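PDB 6XSO: cellulase from Uncultured bacterium, which probably hydrolyses internal glucosidic bonds of cellulose and related plant polysaccharides, acting as a broad-specificity endoglucanase of subfamily GH5_4. Local coordinates for residues 323-328 with 365-370; 272-277 with 329-334; 309-314 with 318-323. All coordinates share one frame; numbering follows the deposited sequence.

The three contacts form one cluster on the same side of the chain's centre: contact 3 lies about 9 Å, centre to centre, from each of the other two, which are about 11 Å apart. Their segments run in the chain order 272-277, 309-314, 318-323, 323-328, 329-334 and 365-370, so contact 3 is nested inside the loop closed by contact 2, whose segments alternate with those of contact 1. All lie in the C-terminal part of the closed parallel (beta/alpha)8 barrel. Contact 2 fastens the loop after the sixth strand, 264-270, to helix 325-341, contact 3 ties the loop after 304-309 to helix 320-323, and contact 1, which shares A323 with contact 3, pairs helices 325-341 and 366-377.

Contact 1. Residues 323-328 with 365-370. With LMR ((2S)-2-hydroxybutanedioic acid), chain C.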
ATOM      1  N   ALA A 323       8.785 -19.680 -14.671  1.00 24.09           N
ATOM      2  CA  ALA A 323      10.089 -20.314 -14.801  1.00 27.25           C
ATOM      3  C   ALA A 323      10.449 -21.247 -13.656  1.00 21.84           C
ATOM      4  O   ALA A 323      11.250 -22.168 -13.866  1.00 23.12           O
ATOM      5  CB  ALA A 323      11.189 -19.256 -14.903  1.00 25.11           C
ATOM      6  N   ARG A 324       9.937 -21.004 -12.453  1.00 23.67           N
ATOM      7  CA  ARG A 324      10.321 -21.764 -11.260  1.00 23.80           C
ATOM      8  C   ARG A 324       9.137 -21.773 -10.296  1.00 23.59           C
ATOM      9  O   ARG A 324       9.200 -21.274  -9.167  1.00 21.93           O
ATOM     10  CB  ARG A 324      11.600 -21.196 -10.644  1.00 21.36           C
ATOM     11  CG  ARG A 324      11.626 -19.681 -10.403  1.00 20.05           C
ATOM     12  CD  ARG A 324      13.030 -19.125 -10.072  1.00 23.32           C
ATOM     13  NE  ARG A 324      13.976 -19.459 -11.125  1.00 23.54           N
ATOM     14  CZ  ARG A 324      14.108 -18.793 -12.269  1.00 23.96           C
ATOM     15  NH1 ARG A 324      13.363 -17.715 -12.508  1.00 26.31           N
ATOM     16  NH2 ARG A 324      14.969 -19.220 -13.189  1.00 28.58           N
ATOM     17  N   LYS A 325       8.017 -22.330 -10.771  1.00 23.11           N
ATOM     18  CA  LYS A 325       6.755 -22.202 -10.056  1.00 22.06           C
ATOM     19  C   LYS A 325       6.808 -22.872  -8.694  1.00 22.00           C
ATOM     20  O   LYS A 325       6.358 -22.293  -7.694  1.00 22.37           O
ATOM     21  CB  LYS A 325       5.618 -22.782 -10.895  1.00 24.07           C
ATOM     22  CG  LYS A 325       4.240 -22.664 -10.224  1.00 25.32           C
ATOM     23  CD  LYS A 325       3.156 -23.311 -11.063  1.00 29.92           C
ATOM     24  CE  LYS A 325       2.813 -22.484 -12.304  1.00 39.86           C
ATOM     25  NZ  LYS A 325       1.485 -22.911 -12.879  1.00 41.37           N
ATOM     26  N   SER A 326       7.364 -24.080  -8.621  1.00 24.16           N
ATOM     27  CA  SER A 326       7.417 -24.758  -7.332  1.00 23.95           C
ATOM     28  C   SER A 326       8.273 -23.994  -6.333  1.00 22.92           C
ATOM     29  O   SER A 326       7.892 -23.857  -5.165  1.00 24.19           O
ATOM     30  CB  SER A 326       7.949 -26.174  -7.490  1.00 28.58           C
ATOM     31  OG  SER A 326       8.078 -26.762  -6.203  1.00 30.07           O
ATOM     32  N   LEU A 327       9.441 -23.498  -6.762  1.00 22.79           N
ATOM     33  CA  LEU A 327      10.257 -22.693  -5.856  1.00 22.86           C
ATOM     34  C   LEU A 327       9.498 -21.447  -5.411  1.00 21.34           C
ATOM     35  O   LEU A 327       9.552 -21.055  -4.235  1.00 22.02           O
ATOM     36  CB  LEU A 327      11.566 -22.289  -6.527  1.00 25.75           C
ATOM     37  CG  LEU A 327      12.595 -21.659  -5.595  1.00 24.96           C
ATOM     38  CD1 LEU A 327      13.194 -22.673  -4.621  1.00 28.43           C
ATOM     39  CD2 LEU A 327      13.700 -21.009  -6.419  1.00 27.03           C
ATOM     40  N   MET A 328       8.746 -20.832  -6.332  1.00 20.18           N
ATOM     41  CA  MET A 328       7.945 -19.677  -5.963  1.00 19.86           C
ATOM     42  C   MET A 328       6.905 -20.047  -4.912  1.00 20.11           C
ATOM     43  O   MET A 328       6.674 -19.291  -3.955  1.00 20.55           O
ATOM     44  CB  MET A 328       7.264 -19.080  -7.195  1.00 22.69           C
ATOM     45  CG  MET A 328       6.456 -17.866  -6.846  1.00 22.89           C
ATOM     46  SD  MET A 328       5.709 -17.158  -8.307  1.00 26.77           S
ATOM     47  CE  MET A 328       4.949 -15.707  -7.591  1.00 24.01           C
ATOM     48  N   GLN A 365      -4.622 -17.262 -12.207  1.00 22.62           N
ATOM     49  CA  GLN A 365      -3.588 -17.980 -11.453  1.00 22.88           C
ATOM     50  C   GLN A 365      -4.253 -18.643 -10.244  1.00 22.42           C
ATOM     51  O   GLN A 365      -3.957 -18.313  -9.088  1.00 22.77           O
ATOM     52  CB  GLN A 365      -2.435 -17.064 -11.068  1.00 20.01           C
ATOM     53  CG  GLN A 365      -1.823 -16.314 -12.257  1.00 23.19           C
ATOM     54  CD  GLN A 365      -0.688 -15.396 -11.848  1.00 24.69           C
ATOM     55  OE1 GLN A 365      -0.755 -14.730 -10.811  1.00 23.36           O
ATOM     56  NE2 GLN A 365       0.380 -15.386 -12.642  1.00 27.42           N
ATOM     57  N   ALA A 366      -5.141 -19.600 -10.519  1.00 23.39           N
ATOM     58  CA  ALA A 366      -5.876 -20.252  -9.440  1.00 24.40           C
ATOM     59  C   ALA A 366      -4.939 -20.969  -8.490  1.00 24.17           C
ATOM     60  O   ALA A 366      -5.142 -20.939  -7.269  1.00 24.42           O
ATOM     61  CB  ALA A 366      -6.897 -21.238 -10.001  1.00 23.83           C
ATOM     62  N   ASP A 367      -3.904 -21.619  -9.028  1.00 23.49           N
ATOM     63  CA  ASP A 367      -2.972 -22.349  -8.177  1.00 23.85           C
ATOM     64  C   ASP A 367      -2.274 -21.418  -7.184  1.00 24.94           C
ATOM     65  O   ASP A 367      -2.169 -21.742  -5.993  1.00 23.07           O
ATOM     66  CB  ASP A 367      -1.994 -23.176  -9.023  1.00 25.00           C
ATOM     67  CG  ASP A 367      -1.286 -22.379 -10.110  1.00 23.68           C
ATOM     68  OD1 ASP A 367      -1.514 -21.165 -10.304  1.00 25.49           O
ATOM     69  OD2 ASP A 367      -0.453 -23.019 -10.791  1.00 29.49           O
ATOM     70  N   LEU A 368      -1.834 -20.242  -7.642  1.00 22.26           N
ATOM     71  CA  LEU A 368      -1.157 -19.304  -6.752  1.00 19.73           C
ATOM     72  C   LEU A 368      -2.112 -18.704  -5.727  1.00 21.75           C
ATOM     73  O   LEU A 368      -1.753 -18.561  -4.551  1.00 21.58           O
ATOM     74  CB  LEU A 368      -0.496 -18.214  -7.583  1.00 19.75           C
ATOM     75  CG  LEU A 368       0.225 -17.143  -6.764  1.00 19.58           C
ATOM     76  CD1 LEU A 368       1.306 -17.650  -5.867  1.00 21.06           C
ATOM     77  CD2 LEU A 368       0.813 -16.117  -7.729  1.00 20.28           C
ATOM     78  N   ALA A 369      -3.327 -18.346  -6.149  1.00 20.94           N
ATOM     79  CA  ALA A 369      -4.301 -17.810  -5.205  1.00 21.91           C
ATOM     80  C   ALA A 369      -4.557 -18.800  -4.079  1.00 22.51           C
ATOM     81  O   ALA A 369      -4.545 -18.431  -2.896  1.00 22.15           O
ATOM     82  CB  ALA A 369      -5.591 -17.465  -5.947  1.00 22.69           C
ATOM     83  N   GLU A 370      -4.764 -20.073  -4.434  1.00 20.88           N
ATOM     84  CA  GLU A 370      -5.011 -21.095  -3.428  1.00 21.81           C
ATOM     85  C   GLU A 370      -3.782 -21.297  -2.559  1.00 23.08           C
ATOM     86  O   GLU A 370      -3.903 -21.509  -1.348  1.00 23.02           O
ATOM     87  CB  GLU A 370      -5.426 -22.416  -4.084  1.00 24.19           C
ATOM     88  CG  GLU A 370      -5.726 -23.486  -3.045  1.00 34.61           C
ATOM     89  CD  GLU A 370      -6.514 -24.670  -3.578  1.00 44.00           C
ATOM     90  OE1 GLU A 370      -6.719 -24.767  -4.806  1.00 31.23           O
ATOM     91  OE2 GLU A 370      -6.926 -25.507  -2.747  1.00 45.03           O
TER
HETATM   92  C1  LMR C 401      15.158 -23.178  -9.561  1.00 44.92           C
HETATM   93  O1A LMR C 401      14.958 -22.630 -10.695  1.00 43.06           O
HETATM   94  O1B LMR C 401      16.150 -22.871  -8.854  1.00 62.98           O
HETATM   95  C2  LMR C 401      14.181 -24.229  -9.028  1.00 40.64           C
HETATM   96  O2  LMR C 401      13.339 -24.507 -10.109  1.00 40.26           O
HETATM   97  C3  LMR C 401      14.875 -25.478  -8.523  1.00 40.87           C
HETATM   98  C4  LMR C 401      13.810 -26.539  -8.227  1.00 43.98           C
HETATM   99  O4A LMR C 401      14.148 -27.752  -8.143  1.00 38.19           O
HETATM  100  O4B LMR C 401      12.594 -26.226  -8.066  1.00 43.65           O
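K325 reaches D367 across the first turns of two helices, and its path can be traced atom by atom. CB already points at the other segment, and CG continues anti to the backbone N (chi1 -179°). A bend at chi3 (-73°) then turns the end of the chain to meet the carboxylate, which comes from the opposite direction, with both CD and CE 3.6 Å from D367 OD2. The tip completes a salt bridge, K325 NZ to D367 OD2 at 2.9 Å, using the syn lone pair of that oxygen. The other oxygen, OD1, takes a hydrogen bond from Y321 OH and a weak one from L368 N, so both carboxylate oxygens are engaged and its rotation is probably restricted. The helices joined here, 325-341 and 366-377, are the last two on the outside of the (beta/alpha)8 barrel. Deeper in, the extended M328 side chain meets L368 at about a right angle, CE lying 4.2 Å from CD2, and both residues also pack on Y348 of strand 345-349. Malate O1A lies at the guanidinium edge of R324, the N-cap residue, near its plane, but takes only a weak hydrogen bond from R324 NE (3.3 Å); NH1 forms a salt bridge with D320.

Contact 2. Residues 272-277 with 329-334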
ATOM      1  N   PRO A 272      11.345 -10.017  -3.111  1.00 22.01           N
ATOM      2  CA  PRO A 272      12.646 -10.678  -2.963  1.00 22.73           C
ATOM      3  C   PRO A 272      13.047 -11.442  -4.214  1.00 23.59           C
ATOM      4  O   PRO A 272      12.210 -11.965  -4.948  1.00 21.98           O
ATOM      5  CB  PRO A 272      12.420 -11.658  -1.804  1.00 25.07           C
ATOM      6  CG  PRO A 272      11.193 -11.195  -1.114  1.00 22.16           C
ATOM      7  CD  PRO A 272      10.355 -10.470  -2.127  1.00 21.20           C
ATOM      8  N   THR A 273      14.354 -11.580  -4.395  1.00 22.81           N
ATOM      9  CA  THR A 273      14.881 -12.401  -5.473  1.00 22.23           C
ATOM     10  C   THR A 273      14.931 -13.858  -5.027  1.00 24.43           C
ATOM     11  O   THR A 273      15.507 -14.178  -3.981  1.00 25.71           O
ATOM     12  CB  THR A 273      16.278 -11.918  -5.850  1.00 25.37           C
ATOM     13  OG1 THR A 273      16.237 -10.549  -6.283  1.00 27.76           O
ATOM     14  CG2 THR A 273      16.828 -12.747  -6.980  1.00 25.61           C
ATOM     15  N   ILE A 274      14.310 -14.739  -5.809  1.00 22.24           N
ATOM     16  CA  ILE A 274      14.402 -16.172  -5.564  1.00 23.41           C
ATOM     17  C   ILE A 274      15.161 -16.901  -6.662  1.00 25.10           C
ATOM     18  O   ILE A 274      15.704 -17.984  -6.401  1.00 25.52           O
ATOM     19  CB  ILE A 274      13.024 -16.823  -5.322  1.00 23.68           C
ATOM     20  CG1 ILE A 274      12.150 -16.793  -6.576  1.00 22.62           C
ATOM     21  CG2 ILE A 274      12.327 -16.152  -4.142  1.00 24.94           C
ATOM     22  CD1 ILE A 274      10.870 -17.671  -6.458  1.00 24.75           C
ATOM     23  N   ALA A 275      15.249 -16.342  -7.861  1.00 22.89           N
ATOM     24  CA  ALA A 275      15.980 -17.009  -8.929  1.00 24.20           C
ATOM     25  C   ALA A 275      17.456 -17.140  -8.580  1.00 28.24           C
ATOM     26  O   ALA A 275      18.089 -16.189  -8.112  1.00 29.26           O
ATOM     27  CB  ALA A 275      15.800 -16.225 -10.228  1.00 28.34           C
ATOM     28  N   GLY A 276      18.002 -18.328  -8.805  1.00 27.95           N
ATOM     29  CA  GLY A 276      19.389 -18.608  -8.509  1.00 29.81           C
ATOM     30  C   GLY A 276      19.669 -18.967  -7.072  1.00 34.34           C
ATOM     31  O   GLY A 276      20.838 -19.156  -6.715  1.00 37.45           O
ATOM     32  N   LYS A 277      18.641 -19.073  -6.240  1.00 27.63           N
ATOM     33  CA  LYS A 277      18.800 -19.377  -4.831  1.00 24.65           C
ATOM     34  C   LYS A 277      18.150 -20.708  -4.483  1.00 26.34           C
ATOM     35  O   LYS A 277      17.190 -21.149  -5.127  1.00 29.41           O
ATOM     36  CB  LYS A 277      18.166 -18.288  -3.967  1.00 25.55           C
ATOM     37  CG  LYS A 277      18.827 -16.932  -4.115  1.00 27.86           C
ATOM     38  CD  LYS A 277      18.181 -15.908  -3.227  1.00 29.63           C
ATOM     39  CE  LYS A 277      18.807 -14.533  -3.446  1.00 30.77           C
ATOM     40  NZ  LYS A 277      18.139 -13.494  -2.618  1.00 39.41           N
ATOM     41  N   PHE A 329       6.239 -21.193  -5.091  1.00 20.86           N
ATOM     42  CA  PHE A 329       5.237 -21.633  -4.127  1.00 20.87           C
ATOM     43  C   PHE A 329       5.862 -21.958  -2.769  1.00 22.38           C
ATOM     44  O   PHE A 329       5.239 -21.713  -1.732  1.00 22.75           O
ATOM     45  CB  PHE A 329       4.468 -22.835  -4.687  1.00 22.35           C
ATOM     46  CG  PHE A 329       3.480 -22.496  -5.801  1.00 22.21           C
ATOM     47  CD1 PHE A 329       3.314 -21.213  -6.293  1.00 23.68           C
ATOM     48  CD2 PHE A 329       2.701 -23.492  -6.343  1.00 25.89           C
ATOM     49  CE1 PHE A 329       2.383 -20.950  -7.310  1.00 24.51           C
ATOM     50  CE2 PHE A 329       1.778 -23.225  -7.342  1.00 26.22           C
ATOM     51  CZ  PHE A 329       1.624 -21.981  -7.825  1.00 25.48           C
ATOM     52  N   GLN A 330       7.073 -22.526  -2.754  0.53 22.42           N
ATOM     53  CA  GLN A 330       7.752 -22.760  -1.481  0.53 20.96           C
ATOM     54  C   GLN A 330       8.109 -21.440  -0.815  0.53 23.24           C
ATOM     55  O   GLN A 330       8.054 -21.319   0.416  0.53 21.81           O
ATOM     56  CB  GLN A 330       9.006 -23.604  -1.704  0.53 23.03           C
ATOM     57  CG  GLN A 330       8.720 -24.944  -2.343  0.53 24.38           C
ATOM     58  CD  GLN A 330       9.978 -25.613  -2.863  0.53 23.73           C
ATOM     59  OE1 GLN A 330      10.973 -25.742  -2.141  0.53 28.06           O
ATOM     60  NE2 GLN A 330       9.950 -26.033  -4.125  0.53 30.66           N
ATOM     61  N   PHE A 331       8.474 -20.441  -1.621  1.00 21.60           N
ATOM     62  CA  PHE A 331       8.726 -19.103  -1.103  1.00 20.82           C
ATOM     63  C   PHE A 331       7.456 -18.519  -0.496  1.00 18.63           C
ATOM     64  O   PHE A 331       7.478 -17.972   0.617  1.00 20.44           O
ATOM     65  CB  PHE A 331       9.278 -18.209  -2.235  1.00 19.55           C
ATOM     66  CG  PHE A 331       9.095 -16.732  -1.996  1.00 20.37           C
ATOM     67  CD1 PHE A 331       9.858 -16.081  -1.048  1.00 20.23           C
ATOM     68  CD2 PHE A 331       8.160 -16.009  -2.712  1.00 21.81           C
ATOM     69  CE1 PHE A 331       9.695 -14.731  -0.810  1.00 18.75           C
ATOM     70  CE2 PHE A 331       7.977 -14.662  -2.472  1.00 21.98           C
ATOM     71  CZ  PHE A 331       8.755 -14.023  -1.530  1.00 18.95           C
ATOM     72  N   VAL A 332       6.331 -18.628  -1.227  1.00 20.30           N
ATOM     73  CA  VAL A 332       5.033 -18.146  -0.743  1.00 19.54           C
ATOM     74  C   VAL A 332       4.711 -18.759   0.613  1.00 21.36           C
ATOM     75  O   VAL A 332       4.324 -18.061   1.562  1.00 20.66           O
ATOM     76  CB  VAL A 332       3.934 -18.473  -1.776  1.00 19.67           C
ATOM     77  CG1 VAL A 332       2.541 -18.425  -1.158  1.00 19.64           C
ATOM     78  CG2 VAL A 332       4.063 -17.567  -2.999  1.00 18.56           C
ATOM     79  N   ASP A 333       4.791 -20.085   0.703  1.00 20.48           N
ATOM     80  CA  ASP A 333       4.437 -20.757   1.946  1.00 21.99           C
ATOM     81  C   ASP A 333       5.185 -20.139   3.120  1.00 20.50           C
ATOM     82  O   ASP A 333       4.604 -19.853   4.172  1.00 21.44           O
ATOM     83  CB  ASP A 333       4.828 -22.237   1.869  1.00 22.27           C
ATOM     84  CG  ASP A 333       3.937 -23.062   0.963  1.00 23.86           C
ATOM     85  OD1 ASP A 333       2.913 -22.571   0.474  1.00 22.01           O
ATOM     86  OD2 ASP A 333       4.282 -24.248   0.738  1.00 26.34           O
ATOM     87  N   ASP A 334       6.501 -19.975   2.963  1.00 20.26           N
ATOM     88  CA  ASP A 334       7.339 -19.522   4.073  1.00 21.08           C
ATOM     89  C   ASP A 334       7.166 -18.029   4.342  1.00 22.47           C
ATOM     90  O   ASP A 334       7.202 -17.597   5.503  1.00 20.92           O
ATOM     91  CB  ASP A 334       8.798 -19.868   3.782  1.00 20.90           C
ATOM     92  CG  ASP A 334       9.740 -19.345   4.854  1.00 20.96           C
ATOM     93  OD1 ASP A 334       9.803 -19.983   5.937  1.00 24.47           O
ATOM     94  OD2 ASP A 334      10.400 -18.308   4.587  1.00 21.70           O
TER
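F331 receives both apolar side chains that the 272-277 loop sends toward the helix, and its ring is the tightly packed part of the contact. I274 places CG2 over one face, 3.8 Å above the ring plane and displaced toward the rim. The distance from I274 CG2 to the F331 centroid is 4.2 Å, 25° off the ring normal, which meets the geometry of a CH-pi contact. Further out along the ring, P272 CG approaches F331 CZ obliquely at 3.8 Å. With its CG anti to the backbone N (chi1 158°), the phenylalanine extends from the helix to lie between these two residues and its own backbone.

Beyond I274 the loop turns away and the packing gives way to a more exposed side. I274 to K277 form a type II beta turn, closed by K277 N to I274 O at 3.1 Å. G276 has phi 83°, where a CB would run into the carbonyl oxygen of A275. K277 NZ folds back onto T273 O at 3.0 Å, well tilted from the carbonyl plane, and also forms a salt bridge with D285.

Within the barrel, the loop connects strand 264-270 to helix 279-298. I282 of that helix packs on both I274 and F331, while T311, in the loop after strand 304-309, touches the same pair, and F335 meets F331 one turn further along helix 325-341.

Contact 3. Residues 309-314 with 318-323; sequences WSTSNV and ETDYDA
The N313 amide and the D320 carboxylate meet with their planes 60° apart. N313 ND2 donates to D320 OD1 at 2.9 Å in a nearly straight bond (173°) that lies in the amide plane but reaches the syn side of the oxygen 32° out of the carboxylate plane. On that same side stands N313 CB, 3.5 Å from D320 OD2; I274 CG1 lies on the opposite side, 3.6 Å from OD2. OD1 also pairs with R324 NH1 in a salt bridge. T311 OG1 donates to D320 OD2 on the anti side, closer to the plane, in a short bond of 2.5 Å. One water also donates to OD2 and joins it to S312 OG; another links T311 OG1 with D320 N. The contact lies in the beta-alpha connection following the seventh strand, 304-309, where the type I turn T311-V314 is tied to the short helix 320-323 that precedes helix 325-341. With an alanine at D320, T311 OG1 and N313 ND2 would probably lose the carboxylate that binds both, and R324 its charge partner. T319 caps that helix, its OG1 accepting from D322 N at 3.2 Å, and its CA makes a CA-H...O contact with N313 O at 3.4 Å.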
ATOM      1  N   TRP A 309       3.736  -7.517  -2.296  1.00 17.50           N
ATOM      2  CA  TRP A 309       4.812  -8.483  -2.452  1.00 18.55           C
ATOM      3  C   TRP A 309       4.545  -9.395  -3.637  1.00 19.34           C
ATOM      4  O   TRP A 309       3.413  -9.534  -4.112  1.00 18.89           O
ATOM      5  CB  TRP A 309       5.027  -9.329  -1.196  1.00 18.28           C
ATOM      6  CG  TRP A 309       3.879 -10.296  -0.904  1.00 17.05           C
ATOM      7  CD1 TRP A 309       2.623  -9.961  -0.470  1.00 19.02           C
ATOM      8  CD2 TRP A 309       3.893 -11.727  -1.015  1.00 17.91           C
ATOM      9  NE1 TRP A 309       1.854 -11.095  -0.309  1.00 17.92           N
ATOM     10  CE2 TRP A 309       2.610 -12.185  -0.633  1.00 18.06           C
ATOM     11  CE3 TRP A 309       4.856 -12.660  -1.404  1.00 19.73           C
ATOM     12  CZ2 TRP A 309       2.276 -13.531  -0.617  1.00 18.08           C
ATOM     13  CZ3 TRP A 309       4.522 -14.008  -1.374  1.00 18.73           C
ATOM     14  CH2 TRP A 309       3.244 -14.423  -0.986  1.00 20.05           C
ATOM     15  N   SER A 310       5.638 -10.001  -4.100  1.00 19.59           N
ATOM     16  CA  SER A 310       5.719 -11.058  -5.105  1.00 19.38           C
ATOM     17  C   SER A 310       7.216 -11.377  -5.126  1.00 20.41           C
ATOM     18  O   SER A 310       7.908 -11.156  -4.123  1.00 22.39           O
ATOM     19  CB  SER A 310       5.149 -10.651  -6.448  1.00 19.85           C
ATOM     20  OG  SER A 310       5.198 -11.779  -7.326  1.00 20.60           O
ATOM     21  N   THR A 311       7.746 -11.879  -6.234  1.00 21.35           N
ATOM     22  CA  THR A 311       9.185 -12.056  -6.361  1.00 20.71           C
ATOM     23  C   THR A 311       9.743 -10.975  -7.272  1.00 22.09           C
ATOM     24  O   THR A 311       9.005 -10.215  -7.901  1.00 22.56           O
ATOM     25  CB  THR A 311       9.552 -13.425  -6.930  1.00 21.70           C
ATOM     26  OG1 THR A 311       9.091 -13.493  -8.285  1.00 26.40           O
ATOM     27  CG2 THR A 311       8.944 -14.525  -6.099  1.00 22.62           C
ATOM     28  N   SER A 312      11.072 -10.938  -7.366  1.00 23.23           N
ATOM     29  CA  SER A 312      11.734  -9.879  -8.113  1.00 22.24           C
ATOM     30  C   SER A 312      11.420  -9.924  -9.599  1.00 25.89           C
ATOM     31  O   SER A 312      11.583  -8.911 -10.282  1.00 25.73           O
ATOM     32  CB  SER A 312      13.246  -9.986  -7.917  1.00 23.32           C
ATOM     33  OG  SER A 312      13.742 -11.183  -8.502  1.00 24.93           O
ATOM     34  N   ASN A 313      10.962 -11.060 -10.117  1.00 24.74           N
ATOM     35  CA  ASN A 313      10.649 -11.188 -11.532  1.00 22.84           C
ATOM     36  C   ASN A 313       9.159 -11.016 -11.832  1.00 23.78           C
ATOM     37  O   ASN A 313       8.717 -11.354 -12.931  1.00 24.99           O
ATOM     38  CB  ASN A 313      11.165 -12.532 -12.052  1.00 23.61           C
ATOM     39  CG  ASN A 313      12.684 -12.573 -12.159  1.00 25.66           C
ATOM     40  OD1 ASN A 313      13.339 -11.587 -12.525  1.00 27.77           O
ATOM     41  ND2 ASN A 313      13.260 -13.725 -11.836  1.00 26.32           N
ATOM     42  N   VAL A 314       8.395 -10.454 -10.897  1.00 23.35           N
ATOM     43  CA  VAL A 314       6.959 -10.257 -11.099  1.00 24.96           C
ATOM     44  C   VAL A 314       6.660  -9.548 -12.419  1.00 26.04           C
ATOM     45  O   VAL A 314       5.682  -9.873 -13.102  1.00 30.84           O
ATOM     46  CB  VAL A 314       6.351  -9.516  -9.888  1.00 28.60           C
ATOM     47  CG1 VAL A 314       6.912  -8.109  -9.741  1.00 30.08           C
ATOM     48  CG2 VAL A 314       4.823  -9.509  -9.986  1.00 31.75           C
ATOM     49  N   GLU A 318      10.024 -13.090 -18.339  1.00 34.88           N
ATOM     50  CA  GLU A 318       9.861 -14.442 -17.812  1.00 37.22           C
ATOM     51  C   GLU A 318       9.713 -14.325 -16.300  1.00 27.93           C
ATOM     52  O   GLU A 318      10.677 -13.987 -15.604  1.00 31.24           O
ATOM     53  CB  GLU A 318      11.060 -15.321 -18.172  1.00 37.75           C
ATOM     54  CG  GLU A 318      10.837 -16.797 -17.848  1.00 43.17           C
ATOM     55  CD  GLU A 318      12.095 -17.653 -17.978  1.00 52.02           C
ATOM     56  OE1 GLU A 318      13.195 -17.189 -17.601  1.00 47.76           O
ATOM     57  OE2 GLU A 318      11.977 -18.809 -18.443  1.00 56.94           O
ATOM     58  N   THR A 319       8.512 -14.573 -15.793  1.00 26.89           N
ATOM     59  CA  THR A 319       8.285 -14.442 -14.369  1.00 23.76           C
ATOM     60  C   THR A 319       8.741 -15.713 -13.655  1.00 24.93           C
ATOM     61  O   THR A 319       9.005 -16.746 -14.284  1.00 25.75           O
ATOM     62  CB  THR A 319       6.809 -14.248 -14.071  1.00 27.62           C
ATOM     63  OG1 THR A 319       6.105 -15.444 -14.446  1.00 29.14           O
ATOM     64  CG2 THR A 319       6.244 -13.050 -14.822  1.00 29.35           C
ATOM     65  N   ASP A 320       8.846 -15.630 -12.319  1.00 23.20           N
ATOM     66  CA  ASP A 320       9.144 -16.836 -11.547  1.00 24.38           C
ATOM     67  C   ASP A 320       7.954 -17.788 -11.512  1.00 24.79           C
ATOM     68  O   ASP A 320       8.139 -19.002 -11.380  1.00 22.29           O
ATOM     69  CB  ASP A 320       9.579 -16.471 -10.132  1.00 21.51           C
ATOM     70  CG  ASP A 320      10.887 -15.733 -10.103  1.00 22.74           C
ATOM     71  OD1 ASP A 320      11.796 -16.078 -10.884  1.00 24.43           O
ATOM     72  OD2 ASP A 320      10.999 -14.768  -9.325  1.00 24.03           O
ATOM     73  N   TYR A 321       6.733 -17.276 -11.653  1.00 24.44           N
ATOM     74  CA  TYR A 321       5.571 -18.162 -11.747  1.00 22.67           C
ATOM     75  C   TYR A 321       5.688 -19.111 -12.937  1.00 24.13           C
ATOM     76  O   TYR A 321       5.299 -20.290 -12.854  1.00 25.52           O
ATOM     77  CB  TYR A 321       4.318 -17.276 -11.843  1.00 23.32           C
ATOM     78  CG  TYR A 321       3.037 -18.019 -12.016  1.00 24.22           C
ATOM     79  CD1 TYR A 321       2.385 -18.577 -10.923  1.00 25.94           C
ATOM     80  CD2 TYR A 321       2.467 -18.175 -13.274  1.00 30.10           C
ATOM     81  CE1 TYR A 321       1.201 -19.269 -11.081  1.00 24.35           C
ATOM     82  CE2 TYR A 321       1.280 -18.866 -13.437  1.00 31.73           C
ATOM     83  CZ  TYR A 321       0.650 -19.405 -12.332  1.00 26.92           C
ATOM     84  OH  TYR A 321      -0.535 -20.085 -12.481  1.00 30.29           O
ATOM     85  N   ASP A 322       6.227 -18.625 -14.053  1.00 25.01           N
ATOM     86  CA  ASP A 322       6.418 -19.453 -15.230  1.00 24.46           C
ATOM     87  C   ASP A 322       7.696 -20.280 -15.145  1.00 25.82           C
ATOM     88  O   ASP A 322       7.693 -21.468 -15.487  1.00 27.14           O
ATOM     89  CB  ASP A 322       6.461 -18.569 -16.481  1.00 32.17           C
ATOM     90  CG  ASP A 322       5.081 -18.088 -16.909  1.00 49.37           C
ATOM     91  OD1 ASP A 322       4.075 -18.742 -16.557  1.00 46.31           O
ATOM     92  OD2 ASP A 322       5.005 -17.055 -17.605  1.00 60.13           O
ATOM     93  N   ALA A 323       8.785 -19.680 -14.671  1.00 24.09           N
ATOM     94  CA  ALA A 323      10.089 -20.314 -14.801  1.00 27.25           C
ATOM     95  C   ALA A 323      10.449 -21.247 -13.656  1.00 21.84           C
ATOM     96  O   ALA A 323      11.250 -22.168 -13.866  1.00 23.12           O
ATOM     97  CB  ALA A 323      11.189 -19.256 -14.903  1.00 25.11           C
TER
HETATM   98  O   HOH W   1       7.311 -13.945 -10.443  1.00 30.05           O
HETATM   99  O   HOH W   2      13.416 -13.960  -8.384  1.00 24.74           O